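Local coordinates for gamma-glutamyl phosphate reductase (Thermotoga maritima, PDB 1O20), which probably catalyses the NADPH-dependent reduction of gamma-glutamyl phosphate to glutamate gamma-semialdehyde and phosphate, the second step of proline biosynthesis from glutamate, at residues 119-124 and 413-418; 203-208 and 226-231; 239-244 and 268-273. All coordinates share one frame; numbering follows the deposited sequence.

Overall arrangement
After five helices and strand 107-112, the chain enters strand 118-125, the first half of contact 1, whose partner 413-420 comes only near the C terminus. Contact 2 (203-208 and 226-231) is the first to close, a short loop joining the stretches that flank strand 210-213 and helix 217-226, beside the four-stranded parallel sheet. Contact 3 (239-244 and 268-273) follows in series and pairs neighbouring strands of the seven-stranded parallel sheet. Contact 1 closes last, round both, pairing the middle strand of the three-stranded antiparallel sheet with an outer one. No two contacts touch: the centres of contacts 1 and 2 are about 22 Å apart, those of contacts 2 and 3 about 35 Å.

Contact 1 (119-124 and 413-418); sequences IARVRV and TTYKFV
Ala-120 and Val-418, Val-122 and Lys-416, and Val-124 and Thr-414 are the hydrogen-bonded pairs of this antiparallel ladder, each exchanging two N-H...O bonds. Val-122 N to Lys-416 O, at 2.8 Å, is the straightest of the six (165° at the hydrogen). A water donates to Thr-413 OG1, which also bonds Arg-410 O; its link to Arg-123 NH1 is doubtfully short, while Arg-123 NE forms a salt bridge with Glu-106. On the face bearing Arg-121, Tyr-415 and Phe-417, the arginine runs between the two rings. Its CG, beside the backbone N (chi1 -83°), lies over one face of Phe-417, 3.8 Å from the ring centroid, and its CD is 3.8 Å from Tyr-415 CE1; beyond, NH2 pairs with Asp-109. Ile-119 CG2 meets the edge of the Phe-417 ring at CD1 (3.7 Å). An alanine at Arg-121 would probably uncover that phenylalanine face and leave Asp-109 without its ionic mate. On the other face Val-122 CG2 packs on Val-418 CG2 (3.8 Å), and Val-124 CG1 on Lys-416 CE (3.8 Å). With strand 107-112 beyond 118-125, this forms a three-stranded antiparallel sheet, consistent with the oligomerisation arm of aldehyde dehydrogenases.

Contact 2 (203-208 and 226-231); sequences RLREYL and NATVPV
Arg-203 reaches across Thr-228 to Asn-226 with a chain extended from CG to NE. Its CB is 3.8 Å from Thr-228 OG1, and CG stands about equally far from that hydroxyl and from Asn-226 O. NE is 4.2 Å from Asn-226 O, and beyond it this carbonyl oxygen lies over one face of the guanidinium: CZ is 3.4 Å from Asn-226 O and NH1 only 2.9 Å from it, yet the angle is too poor for a hydrogen bond, so any attraction is probably electrostatic. Thr-228 CG2 meets the same group at its edge, in plane, 3.8 Å from NH1. NH2 is too far from Asn-226 OD1 for a bond, the guanidinium and amide planes being 87° apart; the amide ND2 is held by Phe-222 O. Segment 203-208 is a loop after helix 196-201, while 226-231 starts on the last residue of helix 217-226 and continues as loop. Both belong with strand 210-213 and its four-stranded parallel sheet, consistent with the Rossmann-like cofactor-binding domain of aldehyde dehydrogenases. The chain folds back as an inverse gamma turn centred on Leu-204, where Arg-205 N bonds Arg-203 O. Val-229 wedges against this turn, its CG2 lying 3.6 Å from Leu-204 C. The other branch, CG1, put anti to the backbone N by a chi1 of 172°, lies 3.7 Å from Leu-208 O. Arg-205 passes Thr-228 at about a right angle, its CG 3.4 Å from Thr-228 OG1.

Contact 3 (239-244 and 268-273); sequences CHIFVD and NAAEKL
Leu-273 CD1 lodges against Ile-241 O, at 3.6 Å, and against two side chains of the neighbouring strand, Ile-241 at CB and Val-243 at CG2 (3.8 Å). Chi1 sets the leucine's CG anti to its backbone N, and a chi2 of 70° then places CD1. Further back along the same face, the Ile-241 CD1 tip presses on the small methyl of Ala-270, CD1 to CB 3.6 Å. Ala-259 and Ile-256 of helix 249-261 cover this apolar surface. On the other face, the flat His-240 ring receives the bent Lys-272 chain: CG stands over one face, offset toward the rim and 4.2 Å from the ring centroid, and CB comes within 3.6 Å of His-240 CD2. The lysine then turns away, its NZ bonding Thr-321 O, Asp-318 O and Asn-238 OD1. Cys-239 sets its CB against Ala-269 O (3.7 Å), while its own O takes two donors, Glu-271 N at 2.9 Å and, more bent, Lys-272 N at 3.2 Å; Ile-241 N donates to Lys-272 O. Strands 239-243 and 270-276 run parallel and are joined through helix 249-261: a beta-alpha-beta unit in the seven-stranded sheet, as in the catalytic domain of aldehyde dehydrogenases.

Contact 1 (119-124 and 413-418)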
ATOM      1  N   ILE A 119     -21.870  11.773 -24.571  1.00 16.66           N
ATOM      2  CA  ILE A 119     -20.996  12.080 -23.445  1.00 17.16           C
ATOM      3  C   ILE A 119     -20.369  10.807 -22.934  1.00 16.17           C
ATOM      4  O   ILE A 119     -21.044   9.788 -22.768  1.00 16.76           O
ATOM      5  CB  ILE A 119     -21.790  12.789 -22.338  1.00 17.60           C
ATOM      6  CG1 ILE A 119     -22.340  14.107 -22.862  1.00 19.74           C
ATOM      7  CG2 ILE A 119     -20.911  13.101 -21.076  1.00 18.93           C
ATOM      8  CD1 ILE A 119     -23.338  14.716 -21.964  1.00 20.09           C
ATOM      9  N   ALA A 120     -19.078  10.856 -22.668  1.00 14.85           N
ATOM     10  CA  ALA A 120     -18.381   9.734 -22.050  1.00 14.62           C
ATOM     11  C   ALA A 120     -17.385  10.195 -20.995  1.00 15.59           C
ATOM     12  O   ALA A 120     -16.782  11.255 -21.134  1.00 16.97           O
ATOM     13  CB  ALA A 120     -17.623   8.950 -23.103  1.00 13.92           C
ATOM     14  N   ARG A 121     -17.145   9.349 -19.997  1.00 15.92           N
ATOM     15  CA  ARG A 121     -16.088   9.557 -19.064  1.00 16.28           C
ATOM     16  C   ARG A 121     -15.086   8.495 -19.366  1.00 16.61           C
ATOM     17  O   ARG A 121     -15.428   7.295 -19.367  1.00 16.79           O
ATOM     18  CB  ARG A 121     -16.580   9.380 -17.637  1.00 16.96           C
ATOM     19  CG  ARG A 121     -17.211  10.561 -17.086  1.00 19.66           C
ATOM     20  CD  ARG A 121     -17.395  10.439 -15.598  1.00 21.59           C
ATOM     21  NE  ARG A 121     -18.674   9.848 -15.318  1.00 26.51           N
ATOM     22  CZ  ARG A 121     -19.330   9.972 -14.180  1.00 32.54           C
ATOM     23  NH1 ARG A 121     -18.823  10.673 -13.168  1.00 32.58           N
ATOM     24  NH2 ARG A 121     -20.509   9.370 -14.057  1.00 33.55           N
ATOM     25  N   VAL A 122     -13.856   8.937 -19.600  1.00 15.95           N
ATOM     26  CA  VAL A 122     -12.785   8.085 -20.092  1.00 16.34           C
ATOM     27  C   VAL A 122     -11.546   8.268 -19.176  1.00 14.95           C
ATOM     28  O   VAL A 122     -11.151   9.387 -18.886  1.00 13.93           O
ATOM     29  CB  VAL A 122     -12.394   8.474 -21.533  1.00 16.64           C
ATOM     30  CG1 VAL A 122     -11.360   7.507 -22.066  1.00 19.68           C
ATOM     31  CG2 VAL A 122     -13.651   8.561 -22.496  1.00 16.83           C
ATOM     32  N   ARG A 123     -10.941   7.164 -18.771  1.00 14.81           N
ATOM     33  CA  ARG A 123      -9.769   7.148 -17.906  1.00 14.68           C
ATOM     34  C   ARG A 123      -8.515   7.578 -18.649  1.00 15.16           C
ATOM     35  O   ARG A 123      -8.271   7.136 -19.783  1.00 15.58           O
ATOM     36  CB  ARG A 123      -9.502   5.721 -17.389  1.00 14.98           C
ATOM     37  CG  ARG A 123     -10.588   5.158 -16.482  1.00 16.47           C
ATOM     38  CD  ARG A 123     -10.136   3.937 -15.625  1.00 19.98           C
ATOM     39  NE  ARG A 123     -11.278   3.114 -15.228  1.00 24.26           N
ATOM     40  CZ  ARG A 123     -12.107   3.399 -14.228  1.00 26.35           C
ATOM     41  NH1 ARG A 123     -11.877   4.430 -13.460  1.00 22.80           N
ATOM     42  NH2 ARG A 123     -13.152   2.598 -13.959  1.00 30.36           N
ATOM     43  N   VAL A 124      -7.747   8.428 -17.992  1.00 14.42           N
ATOM     44  CA  VAL A 124      -6.469   8.942 -18.462  1.00 15.00           C
ATOM     45  C   VAL A 124      -5.472   8.904 -17.293  1.00 15.14           C
ATOM     46  O   VAL A 124      -5.857   8.841 -16.141  1.00 13.76           O
ATOM     47  CB  VAL A 124      -6.608  10.402 -19.023  1.00 14.98           C
ATOM     48  CG1 VAL A 124      -7.640  10.427 -20.189  1.00 13.03           C
ATOM     49  CG2 VAL A 124      -7.039  11.362 -17.967  1.00 14.58           C
ATOM     50  N   THR A 413      -5.011   6.489 -12.212  1.00 16.70           N
ATOM     51  CA  THR A 413      -5.686   7.197 -13.316  1.00 16.96           C
ATOM     52  C   THR A 413      -6.700   8.152 -12.740  1.00 17.27           C
ATOM     53  O   THR A 413      -7.173   7.972 -11.614  1.00 16.87           O
ATOM     54  CB  THR A 413      -6.404   6.261 -14.362  1.00 16.95           C
ATOM     55  OG1 THR A 413      -7.458   5.479 -13.766  1.00 16.87           O
ATOM     56  CG2 THR A 413      -5.453   5.272 -14.988  1.00 16.44           C
ATOM     57  N   THR A 414      -7.022   9.178 -13.528  1.00 16.29           N
ATOM     58  CA  THR A 414      -8.218   9.965 -13.288  1.00 16.42           C
ATOM     59  C   THR A 414      -9.067   9.808 -14.588  1.00 15.59           C
ATOM     60  O   THR A 414      -8.945   8.802 -15.298  1.00 16.23           O
ATOM     61  CB  THR A 414      -7.803  11.398 -12.951  1.00 15.71           C
ATOM     62  OG1 THR A 414      -8.930  12.260 -12.806  1.00 16.99           O
ATOM     63  CG2 THR A 414      -7.044  12.038 -14.094  1.00 17.65           C
ATOM     64  N   TYR A 415      -9.834  10.804 -14.949  1.00 15.11           N
ATOM     65  CA  TYR A 415     -10.717  10.678 -16.104  1.00 14.56           C
ATOM     66  C   TYR A 415     -11.013  12.040 -16.630  1.00 14.16           C
ATOM     67  O   TYR A 415     -10.675  13.053 -16.016  1.00 14.88           O
ATOM     68  CB  TYR A 415     -12.020   9.940 -15.700  1.00 14.89           C
ATOM     69  CG  TYR A 415     -12.821  10.623 -14.596  1.00 14.48           C
ATOM     70  CD1 TYR A 415     -13.805  11.535 -14.904  1.00 16.91           C
ATOM     71  CD2 TYR A 415     -12.574  10.360 -13.269  1.00 18.24           C
ATOM     72  CE1 TYR A 415     -14.523  12.176 -13.919  1.00 15.08           C
ATOM     73  CE2 TYR A 415     -13.275  10.970 -12.285  1.00 17.15           C
ATOM     74  CZ  TYR A 415     -14.230  11.916 -12.607  1.00 17.12           C
ATOM     75  OH  TYR A 415     -14.952  12.553 -11.626  1.00 15.13           O
ATOM     76  N   LYS A 416     -11.682  12.056 -17.765  1.00 14.07           N
ATOM     77  CA  LYS A 416     -12.112  13.269 -18.411  1.00 14.63           C
ATOM     78  C   LYS A 416     -13.360  12.941 -19.178  1.00 14.62           C
ATOM     79  O   LYS A 416     -13.650  11.770 -19.443  1.00 14.63           O
ATOM     80  CB  LYS A 416     -11.015  13.821 -19.359  1.00 14.38           C
ATOM     81  CG  LYS A 416     -10.749  12.976 -20.612  1.00 16.21           C
ATOM     82  CD  LYS A 416      -9.683  13.624 -21.526  1.00 16.11           C
ATOM     83  CE  LYS A 416      -9.281  12.704 -22.678  1.00 15.44           C
ATOM     84  NZ  LYS A 416      -8.050  13.127 -23.394  1.00 14.02           N
ATOM     85  N   PHE A 417     -14.118  13.983 -19.497  1.00 14.67           N
ATOM     86  CA  PHE A 417     -15.296  13.855 -20.319  1.00 15.44           C
ATOM     87  C   PHE A 417     -14.900  14.054 -21.748  1.00 14.93           C
ATOM     88  O   PHE A 417     -14.201  15.010 -22.073  1.00 15.94           O
ATOM     89  CB  PHE A 417     -16.331  14.884 -19.963  1.00 15.46           C
ATOM     90  CG  PHE A 417     -17.022  14.603 -18.657  1.00 17.09           C
ATOM     91  CD1 PHE A 417     -18.268  14.009 -18.637  1.00 17.42           C
ATOM     92  CD2 PHE A 417     -16.416  14.933 -17.446  1.00 17.30           C
ATOM     93  CE1 PHE A 417     -18.914  13.754 -17.419  1.00 21.93           C
ATOM     94  CE2 PHE A 417     -17.064  14.708 -16.227  1.00 15.09           C
ATOM     95  CZ  PHE A 417     -18.293  14.109 -16.205  1.00 16.87           C
ATOM     96  N   VAL A 418     -15.313  13.130 -22.587  1.00 15.37           N
ATOM     97  CA  VAL A 418     -15.211  13.252 -24.011  1.00 15.47           C
ATOM     98  C   VAL A 418     -16.637  13.404 -24.564  1.00 16.30           C
ATOM     99  O   VAL A 418     -17.518  12.604 -24.241  1.00 16.79           O
ATOM    100  CB  VAL A 418     -14.544  12.063 -24.574  1.00 16.64           C
ATOM    101  CG1 VAL A 418     -14.606  12.090 -26.107  1.00 17.47           C
ATOM    102  CG2 VAL A 418     -13.095  12.019 -24.083  1.00 16.69           C
TER
HETATM  103  O   HOH W   1     -10.200   6.288 -13.177  1.00 30.84           O

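Contact 2 (203-208 and 226-231)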
ATOM      1  N   ARG A 203       6.142  19.846  -2.783  1.00 21.45           N
ATOM      2  CA  ARG A 203       5.527  21.131  -3.128  1.00 22.89           C
ATOM      3  C   ARG A 203       5.562  21.464  -4.623  1.00 23.12           C
ATOM      4  O   ARG A 203       5.115  22.554  -5.037  1.00 22.79           O
ATOM      5  CB  ARG A 203       6.213  22.254  -2.348  1.00 24.12           C
ATOM      6  CG  ARG A 203       5.991  22.196  -0.858  1.00 27.00           C
ATOM      7  CD  ARG A 203       6.594  23.401  -0.144  1.00 33.43           C
ATOM      8  NE  ARG A 203       6.769  23.237   1.302  1.00 39.60           N
ATOM      9  CZ  ARG A 203       5.774  23.144   2.210  1.00 44.12           C
ATOM     10  NH1 ARG A 203       4.487  23.151   1.856  1.00 43.14           N
ATOM     11  NH2 ARG A 203       6.086  23.051   3.505  1.00 46.49           N
ATOM     12  N   LEU A 204       6.063  20.541  -5.453  1.00 23.26           N
ATOM     13  CA  LEU A 204       6.296  20.851  -6.885  1.00 23.33           C
ATOM     14  C   LEU A 204       5.041  20.586  -7.717  1.00 23.19           C
ATOM     15  O   LEU A 204       4.961  19.620  -8.494  1.00 20.83           O
ATOM     16  CB  LEU A 204       7.458  20.029  -7.432  1.00 23.03           C
ATOM     17  CG  LEU A 204       8.874  20.474  -7.088  1.00 25.41           C
ATOM     18  CD1 LEU A 204       9.811  19.454  -7.747  1.00 26.10           C
ATOM     19  CD2 LEU A 204       9.162  21.921  -7.540  1.00 25.32           C
ATOM     20  N   ARG A 205       4.074  21.483  -7.575  1.00 23.60           N
ATOM     21  CA  ARG A 205       2.788  21.286  -8.200  1.00 24.44           C
ATOM     22  C   ARG A 205       2.834  21.507  -9.715  1.00 23.94           C
ATOM     23  O   ARG A 205       1.943  21.049 -10.413  1.00 25.25           O
ATOM     24  CB  ARG A 205       1.768  22.260  -7.597  1.00 25.26           C
ATOM     25  CG  ARG A 205       1.317  21.937  -6.176  1.00 27.83           C
ATOM     26  CD  ARG A 205       0.187  22.874  -5.699  1.00 30.27           C
ATOM     27  NE  ARG A 205      -0.928  22.825  -6.652  1.00 32.60           N
ATOM     28  CZ  ARG A 205      -1.886  23.752  -6.793  1.00 35.48           C
ATOM     29  NH1 ARG A 205      -1.915  24.825  -6.028  1.00 36.66           N
ATOM     30  NH2 ARG A 205      -2.844  23.577  -7.698  1.00 36.27           N
ATOM     31  N   GLU A 206       3.818  22.243 -10.220  1.00 22.53           N
ATOM     32  CA  GLU A 206       3.897  22.472 -11.666  1.00 22.55           C
ATOM     33  C   GLU A 206       4.414  21.230 -12.410  1.00 21.59           C
ATOM     34  O   GLU A 206       4.306  21.167 -13.634  1.00 20.93           O
ATOM     35  CB  GLU A 206       4.789  23.697 -12.008  1.00 22.96           C
ATOM     36  N   TYR A 207       4.971  20.248 -11.682  1.00 21.01           N
ATOM     37  CA  TYR A 207       5.608  19.049 -12.295  1.00 20.33           C
ATOM     38  C   TYR A 207       5.026  17.684 -11.882  1.00 20.25           C
ATOM     39  O   TYR A 207       4.888  16.789 -12.708  1.00 19.28           O
ATOM     40  CB  TYR A 207       7.101  19.076 -11.997  1.00 20.58           C
ATOM     41  CG  TYR A 207       7.740  20.342 -12.472  1.00 21.29           C
ATOM     42  CD1 TYR A 207       7.787  20.632 -13.813  1.00 24.43           C
ATOM     43  CD2 TYR A 207       8.252  21.275 -11.586  1.00 24.10           C
ATOM     44  CE1 TYR A 207       8.346  21.784 -14.270  1.00 25.17           C
ATOM     45  CE2 TYR A 207       8.830  22.464 -12.044  1.00 24.13           C
ATOM     46  CZ  TYR A 207       8.880  22.690 -13.384  1.00 26.66           C
ATOM     47  OH  TYR A 207       9.443  23.824 -13.907  1.00 31.00           O
ATOM     48  N   LEU A 208       4.660  17.538 -10.606  1.00 19.25           N
ATOM     49  CA  LEU A 208       4.138  16.289 -10.101  1.00 18.64           C
ATOM     50  C   LEU A 208       2.636  16.356  -9.874  1.00 18.93           C
ATOM     51  O   LEU A 208       2.139  17.334  -9.360  1.00 17.58           O
ATOM     52  CB  LEU A 208       4.836  15.947  -8.784  1.00 18.47           C
ATOM     53  CG  LEU A 208       6.379  15.877  -8.855  1.00 18.72           C
ATOM     54  CD1 LEU A 208       6.954  15.529  -7.464  1.00 17.51           C
ATOM     55  CD2 LEU A 208       6.775  14.835  -9.878  1.00 19.94           C
ATOM     56  N   ASN A 226       2.981  18.163   4.991  1.00 28.10           N
ATOM     57  CA  ASN A 226       3.640  19.284   4.325  1.00 27.17           C
ATOM     58  C   ASN A 226       3.464  19.355   2.782  1.00 25.59           C
ATOM     59  O   ASN A 226       3.884  20.315   2.165  1.00 25.71           O
ATOM     60  CB  ASN A 226       5.125  19.201   4.675  1.00 27.55           C
ATOM     61  CG  ASN A 226       5.390  19.464   6.156  1.00 28.00           C
ATOM     62  OD1 ASN A 226       5.365  20.609   6.599  1.00 30.83           O
ATOM     63  ND2 ASN A 226       5.634  18.415   6.914  1.00 29.67           N
ATOM     64  N   ALA A 227       2.843  18.357   2.175  1.00 24.52           N
ATOM     65  CA  ALA A 227       2.662  18.304   0.712  1.00 24.68           C
ATOM     66  C   ALA A 227       1.677  19.346   0.202  1.00 24.11           C
ATOM     67  O   ALA A 227       0.645  19.512   0.816  1.00 24.96           O
ATOM     68  CB  ALA A 227       2.154  16.963   0.303  1.00 24.60           C
ATOM     69  N   THR A 228       1.995  20.046  -0.895  1.00 23.03           N
ATOM     70  CA  THR A 228       0.968  20.717  -1.691  1.00 22.40           C
ATOM     71  C   THR A 228       0.526  19.903  -2.917  1.00 22.25           C
ATOM     72  O   THR A 228      -0.558  20.133  -3.448  1.00 22.66           O
ATOM     73  CB  THR A 228       1.348  22.172  -2.092  1.00 22.71           C
ATOM     74  OG1 THR A 228       2.455  22.214  -3.001  1.00 21.42           O
ATOM     75  CG2 THR A 228       1.809  22.983  -0.839  1.00 23.08           C
ATOM     76  N   VAL A 229       1.345  18.950  -3.342  1.00 21.24           N
ATOM     77  CA  VAL A 229       0.993  18.013  -4.403  1.00 21.40           C
ATOM     78  C   VAL A 229       0.048  17.004  -3.768  1.00 21.90           C
ATOM     79  O   VAL A 229       0.277  16.631  -2.628  1.00 23.78           O
ATOM     80  CB  VAL A 229       2.258  17.295  -4.937  1.00 21.46           C
ATOM     81  CG1 VAL A 229       1.903  16.182  -5.904  1.00 20.43           C
ATOM     82  CG2 VAL A 229       3.212  18.308  -5.600  1.00 20.74           C
ATOM     83  N   PRO A 230      -0.995  16.562  -4.466  1.00 22.14           N
ATOM     84  CA  PRO A 230      -1.877  15.507  -3.929  1.00 22.29           C
ATOM     85  C   PRO A 230      -1.100  14.266  -3.406  1.00 22.25           C
ATOM     86  O   PRO A 230      -0.094  13.859  -4.027  1.00 23.16           O
ATOM     87  CB  PRO A 230      -2.743  15.131  -5.130  1.00 22.21           C
ATOM     88  CG  PRO A 230      -2.772  16.391  -6.030  1.00 23.89           C
ATOM     89  CD  PRO A 230      -1.462  17.079  -5.766  1.00 21.87           C
ATOM     90  N   VAL A 231      -1.562  13.685  -2.311  1.00 21.28           N
ATOM     91  CA  VAL A 231      -0.899  12.561  -1.693  1.00 21.54           C
ATOM     92  C   VAL A 231      -1.837  11.397  -1.611  1.00 22.02           C
ATOM     93  O   VAL A 231      -3.025  11.608  -1.370  1.00 22.90           O
ATOM     94  CB  VAL A 231      -0.442  12.894  -0.259  1.00 20.46           C
ATOM     95  CG1 VAL A 231       0.261  11.707   0.401  1.00 20.27           C
ATOM     96  CG2 VAL A 231       0.472  14.046  -0.297  1.00 22.83           C
TER

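Contact 3 (239-244 and 268-273)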
ATOM      1  N   CYS A 239      -5.824  -2.494  13.579  1.00 16.72           N
ATOM      2  CA  CYS A 239      -6.936  -3.284  13.070  1.00 16.67           C
ATOM      3  C   CYS A 239      -7.581  -4.104  14.179  1.00 16.20           C
ATOM      4  O   CYS A 239      -6.857  -4.720  15.005  1.00 16.10           O
ATOM      5  CB  CYS A 239      -6.441  -4.198  11.964  1.00 16.65           C
ATOM      6  SG  CYS A 239      -5.738  -3.281  10.578  1.00 20.15           S
ATOM      7  N   HIS A 240      -8.909  -4.106  14.220  1.00 15.11           N
ATOM      8  CA  HIS A 240      -9.680  -4.833  15.249  1.00 14.86           C
ATOM      9  C   HIS A 240     -10.383  -6.015  14.652  1.00 14.84           C
ATOM     10  O   HIS A 240     -10.810  -5.979  13.503  1.00 15.14           O
ATOM     11  CB  HIS A 240     -10.765  -3.978  15.899  1.00 14.51           C
ATOM     12  CG  HIS A 240     -10.266  -2.719  16.499  1.00 15.77           C
ATOM     13  ND1 HIS A 240      -9.729  -1.707  15.750  1.00 12.95           N
ATOM     14  CD2 HIS A 240     -10.249  -2.292  17.786  1.00 15.99           C
ATOM     15  CE1 HIS A 240      -9.335  -0.738  16.550  1.00 17.58           C
ATOM     16  NE2 HIS A 240      -9.666  -1.055  17.791  1.00 16.98           N
ATOM     17  N   ILE A 241     -10.487  -7.074  15.436  1.00 14.48           N
ATOM     18  CA  ILE A 241     -11.386  -8.178  15.187  1.00 14.64           C
ATOM     19  C   ILE A 241     -12.350  -8.242  16.369  1.00 15.04           C
ATOM     20  O   ILE A 241     -11.912  -8.299  17.526  1.00 15.46           O
ATOM     21  CB  ILE A 241     -10.598  -9.511  15.076  1.00 14.89           C
ATOM     22  CG1 ILE A 241      -9.647  -9.479  13.866  1.00 14.54           C
ATOM     23  CG2 ILE A 241     -11.545 -10.676  14.983  1.00 15.32           C
ATOM     24  CD1 ILE A 241      -8.728 -10.682  13.843  1.00 19.61           C
ATOM     25  N   PHE A 242     -13.650  -8.259  16.081  1.00 15.49           N
ATOM     26  CA  PHE A 242     -14.691  -8.430  17.091  1.00 15.43           C
ATOM     27  C   PHE A 242     -15.310  -9.815  16.986  1.00 15.75           C
ATOM     28  O   PHE A 242     -15.826 -10.185  15.941  1.00 16.07           O
ATOM     29  CB  PHE A 242     -15.794  -7.380  16.893  1.00 16.18           C
ATOM     30  CG  PHE A 242     -17.056  -7.649  17.693  1.00 15.91           C
ATOM     31  CD1 PHE A 242     -16.994  -7.873  19.043  1.00 18.44           C
ATOM     32  CD2 PHE A 242     -18.297  -7.651  17.083  1.00 15.90           C
ATOM     33  CE1 PHE A 242     -18.162  -8.112  19.783  1.00 16.23           C
ATOM     34  CE2 PHE A 242     -19.461  -7.892  17.800  1.00 13.56           C
ATOM     35  CZ  PHE A 242     -19.396  -8.107  19.135  1.00 13.59           C
ATOM     36  N   VAL A 243     -15.229 -10.586  18.061  1.00 15.34           N
ATOM     37  CA  VAL A 243     -15.826 -11.887  18.154  1.00 15.18           C
ATOM     38  C   VAL A 243     -17.187 -11.737  18.837  1.00 15.39           C
ATOM     39  O   VAL A 243     -17.284 -11.498  20.018  1.00 15.02           O
ATOM     40  CB  VAL A 243     -14.935 -12.873  18.958  1.00 15.71           C
ATOM     41  CG1 VAL A 243     -15.504 -14.283  18.844  1.00 15.71           C
ATOM     42  CG2 VAL A 243     -13.431 -12.859  18.425  1.00 15.94           C
ATOM     43  N   ASP A 244     -18.230 -11.871  18.052  1.00 15.76           N
ATOM     44  CA  ASP A 244     -19.606 -11.706  18.513  1.00 17.00           C
ATOM     45  C   ASP A 244     -20.064 -12.990  19.206  1.00 17.10           C
ATOM     46  O   ASP A 244     -19.464 -14.045  19.067  1.00 15.98           O
ATOM     47  CB  ASP A 244     -20.475 -11.417  17.292  1.00 16.94           C
ATOM     48  CG  ASP A 244     -21.839 -10.758  17.601  1.00 17.53           C
ATOM     49  OD1 ASP A 244     -22.123 -10.221  18.710  1.00 19.23           O
ATOM     50  OD2 ASP A 244     -22.702 -10.700  16.674  1.00 18.76           O
ATOM     51  N   ASN A 268      -1.673  -4.700   8.119  1.00 23.45           N
ATOM     52  CA  ASN A 268      -3.013  -5.312   8.123  1.00 22.81           C
ATOM     53  C   ASN A 268      -3.124  -6.458   9.190  1.00 22.46           C
ATOM     54  O   ASN A 268      -4.143  -7.117   9.302  1.00 23.55           O
ATOM     55  CB  ASN A 268      -3.419  -5.753   6.691  1.00 22.90           C
ATOM     56  CG  ASN A 268      -2.546  -6.871   6.139  1.00 23.77           C
ATOM     57  OD1 ASN A 268      -1.838  -7.575   6.902  1.00 22.13           O
ATOM     58  ND2 ASN A 268      -2.558  -7.032   4.813  1.00 23.53           N
ATOM     59  N   ALA A 269      -2.058  -6.681   9.948  1.00 20.69           N
ATOM     60  CA  ALA A 269      -2.067  -7.552  11.117  1.00 20.55           C
ATOM     61  C   ALA A 269      -3.093  -7.038  12.128  1.00 20.06           C
ATOM     62  O   ALA A 269      -3.171  -5.843  12.403  1.00 20.45           O
ATOM     63  CB  ALA A 269      -0.692  -7.567  11.748  1.00 20.49           C
ATOM     64  N   ALA A 270      -3.887  -7.939  12.682  1.00 19.68           N
ATOM     65  CA  ALA A 270      -4.795  -7.581  13.768  1.00 18.97           C
ATOM     66  C   ALA A 270      -3.957  -7.177  14.992  1.00 17.95           C
ATOM     67  O   ALA A 270      -2.938  -7.781  15.277  1.00 18.03           O
ATOM     68  CB  ALA A 270      -5.675  -8.755  14.091  1.00 20.29           C
ATOM     69  N   GLU A 271      -4.342  -6.104  15.647  1.00 16.59           N
ATOM     70  CA  GLU A 271      -3.656  -5.603  16.833  1.00 17.19           C
ATOM     71  C   GLU A 271      -4.533  -5.699  18.074  1.00 15.73           C
ATOM     72  O   GLU A 271      -4.032  -5.703  19.223  1.00 15.14           O
ATOM     73  CB  GLU A 271      -3.297  -4.129  16.603  1.00 17.20           C
ATOM     74  CG  GLU A 271      -2.402  -3.914  15.408  1.00 19.79           C
ATOM     75  CD  GLU A 271      -0.974  -4.421  15.613  1.00 20.68           C
ATOM     76  OE1 GLU A 271      -0.671  -4.970  16.695  1.00 20.13           O
ATOM     77  OE2 GLU A 271      -0.170  -4.294  14.652  1.00 20.94           O
ATOM     78  N   LYS A 272      -5.838  -5.785  17.841  1.00 14.21           N
ATOM     79  CA  LYS A 272      -6.837  -5.672  18.891  1.00 14.34           C
ATOM     80  C   LYS A 272      -7.941  -6.694  18.738  1.00 15.33           C
ATOM     81  O   LYS A 272      -8.422  -6.950  17.613  1.00 15.70           O
ATOM     82  CB  LYS A 272      -7.482  -4.292  18.866  1.00 14.55           C
ATOM     83  CG  LYS A 272      -6.527  -3.137  18.979  1.00 13.54           C
ATOM     84  CD  LYS A 272      -5.843  -2.964  20.304  1.00 16.67           C
ATOM     85  CE  LYS A 272      -4.375  -2.550  20.111  1.00 14.92           C
ATOM     86  NZ  LYS A 272      -4.125  -1.139  19.663  1.00 14.42           N
ATOM     87  N   LEU A 273      -8.334  -7.290  19.853  1.00 14.14           N
ATOM     88  CA  LEU A 273      -9.406  -8.269  19.858  1.00 14.85           C
ATOM     89  C   LEU A 273     -10.497  -7.819  20.803  1.00 15.54           C
ATOM     90  O   LEU A 273     -10.263  -7.646  22.006  1.00 16.76           O
ATOM     91  CB  LEU A 273      -8.891  -9.640  20.284  1.00 15.18           C
ATOM     92  CG  LEU A 273      -9.852 -10.809  20.109  1.00 17.14           C
ATOM     93  CD1 LEU A 273     -10.078 -11.139  18.633  1.00 15.41           C
ATOM     94  CD2 LEU A 273      -9.278 -12.020  20.839  1.00 21.06           C
TER